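Local coordinates for ArtJ (Geobacillus stearothermophilus, PDB 2PVU), which binds the basic amino acids arginine, lysine and histidine and probably delivers them to its cognate ATP-binding cassette transporter, Art(MP)2, at residues N246-S250 / G251-E255. Residues are numbered along the deposited sequence; the frame is centred on the assembly and turned at random.
Sequences NVINS and GKYTE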
loop_
_atom_site.group_PDB
_atom_site.type_symbol
_atom_site.label_atom_id
_atom_site.label_comp_id
_atom_site.label_asym_id
_atom_site.label_seq_id
_atom_site.Cartn_x
_atom_site.Cartn_y
_atom_site.Cartn_z
ATOM N N ASN A 246 -20.721 5.070 -2.514
ATOM C CA ASN A 246 -21.415 6.120 -1.760
ATOM C C ASN A 246 -20.437 7.188 -1.246
ATOM O O ASN A 246 -20.671 8.385 -1.422
ATOM C CB ASN A 246 -22.264 5.496 -0.655
ATOM C CG ASN A 246 -23.514 4.725 -1.212
ATOM O OD1 ASN A 246 -24.112 3.871 -0.517
ATOM N ND2 ASN A 246 -23.907 5.030 -2.464
ATOM N N VAL A 247 -19.317 6.746 -0.669
ATOM C CA VAL A 247 -18.217 7.646 -0.248
ATOM C C VAL A 247 -17.615 8.494 -1.384
ATOM O O VAL A 247 -17.351 9.695 -1.205
ATOM C CB VAL A 247 -17.123 6.871 0.544
ATOM C CG1 VAL A 247 -15.849 7.739 0.794
ATOM C CG2 VAL A 247 -17.713 6.404 1.882
ATOM N N ILE A 248 -17.398 7.883 -2.543
ATOM C CA ILE A 248 -16.942 8.635 -3.708
ATOM C C ILE A 248 -18.026 9.608 -4.191
ATOM O O ILE A 248 -17.763 10.800 -4.400
ATOM C CB ILE A 248 -16.495 7.717 -4.851
ATOM C CG1 ILE A 248 -15.209 6.948 -4.443
ATOM C CG2 ILE A 248 -16.323 8.548 -6.164
ATOM C CD1 ILE A 248 -14.837 5.783 -5.342
ATOM N N ASN A 249 -19.257 9.118 -4.324
ATOM C CA ASN A 249 -20.355 9.962 -4.798
ATOM C C ASN A 249 -20.620 11.213 -3.970
ATOM O O ASN A 249 -20.961 12.253 -4.526
ATOM C CB ASN A 249 -21.647 9.160 -4.910
ATOM C CG ASN A 249 -21.625 8.195 -6.054
ATOM O OD1 ASN A 249 -20.717 8.211 -6.862
ATOM N ND2 ASN A 249 -22.638 7.358 -6.136
ATOM N N SER A 250 -20.482 11.104 -2.648
ATOM C CA SER A 250 -20.825 12.198 -1.731
ATOM C C SER A 250 -19.750 13.304 -1.655
ATOM O O SER A 250 -19.998 14.363 -1.084
ATOM C CB SER A 250 -21.094 11.625 -0.324
ATOM O OG SER A 250 -19.882 11.153 0.261
ATOM N N GLY A 251 -18.562 13.049 -2.203
ATOM C CA GLY A 251 -17.460 14.003 -2.090
ATOM C C GLY A 251 -16.542 13.703 -0.903
ATOM O O GLY A 251 -15.520 14.366 -0.744
ATOM N N LYS A 252 -16.861 12.667 -0.123
ATOM C CA LYS A 252 -16.084 12.325 1.080
ATOM C C LYS A 252 -14.739 11.768 0.671
ATOM O O LYS A 252 -13.730 12.061 1.306
ATOM C CB LYS A 252 -16.866 11.333 1.969
ATOM C CG LYS A 252 -16.119 10.898 3.255
ATOM C CD LYS A 252 -16.145 12.031 4.292
ATOM C CE LYS A 252 -15.283 11.679 5.510
ATOM N NZ LYS A 252 -15.364 12.767 6.527
ATOM N N TYR A 253 -14.720 10.948 -0.383
ATOM C CA TYR A 253 -13.438 10.436 -0.886
ATOM C C TYR A 253 -12.526 11.611 -1.234
ATOM O O TYR A 253 -11.358 11.642 -0.818
ATOM C CB TYR A 253 -13.632 9.572 -2.139
ATOM C CG TYR A 253 -12.319 9.053 -2.711
ATOM C CD1 TYR A 253 -11.881 7.756 -2.423
ATOM C CD2 TYR A 253 -11.524 9.844 -3.557
ATOM C CE1 TYR A 253 -10.693 7.248 -2.980
ATOM C CE2 TYR A 253 -10.309 9.341 -4.100
ATOM C CZ TYR A 253 -9.908 8.047 -3.813
ATOM O OH TYR A 253 -8.711 7.546 -4.323
ATOM N N THR A 254 -13.022 12.581 -1.990
ATOM C CA THR A 254 -12.130 13.705 -2.303
ATOM C C THR A 254 -11.703 14.574 -1.129
ATOM O O THR A 254 -10.563 15.065 -1.141
ATOM C CB THR A 254 -12.440 14.482 -3.599
ATOM O OG1 THR A 254 -12.664 15.890 -3.359
ATOM C CG2 THR A 254 -13.465 13.833 -4.392
ATOM N N GLU A 255 -12.570 14.741 -0.124
ATOM C CA GLU A 255 -12.164 15.437 1.120
ATOM C C GLU A 255 -10.983 14.713 1.780
ATOM O O GLU A 255 -9.992 15.355 2.143
ATOM C CB GLU A 255 -13.301 15.559 2.140
ATOM C CG GLU A 255 -14.510 16.376 1.732
ATOM C CD GLU A 255 -15.706 16.135 2.686
ATOM O OE1 GLU A 255 -15.484 15.572 3.808
ATOM O OE2 GLU A 255 -16.861 16.494 2.320
#
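With CG1 of Val247 turned opposite its backbone N (chi1 171°), this methyl reaches over the junction between two successive helices. It comes within 3.6 Å of Tyr253 N and lies 3.9 Å from Lys252 CB, the valine and lysine side chains crossing at a slant. Ile248 and Tyr253 run side by side in the same direction, CG1 of the isoleucine 3.8 Å from CB of the tyrosine; the tyrosine CG, also opposite its own backbone N, carries the ring past that CG1, which sits obliquely beside it. The example illustrates how a Schellman motif can lead straight into a new helix: Gly251, with positive phi (94°), is the first residue to leave helical backbone angles and also takes the N-cap position of helix 252-261. Two N-H groups converge on Val247 O. The hydrogen bond from Lys252 N, the 6→1 bond of the motif, is weak, whereas that from Tyr253 N is nearly straight (3.0 Å, 160°). Gly251 N supplies the 5→2 hydrogen bond to Ile248 O at 3.2 Å. On the side facing helix 66-78, Val247 and Tyr253 pack on Leu70, and the phenol hydroxyl is hydrogen-bonded to Tyr124 O. On the exposed side, Lys252 NZ reaches Glu255 OE1 in a long salt bridge of 3.9 Å.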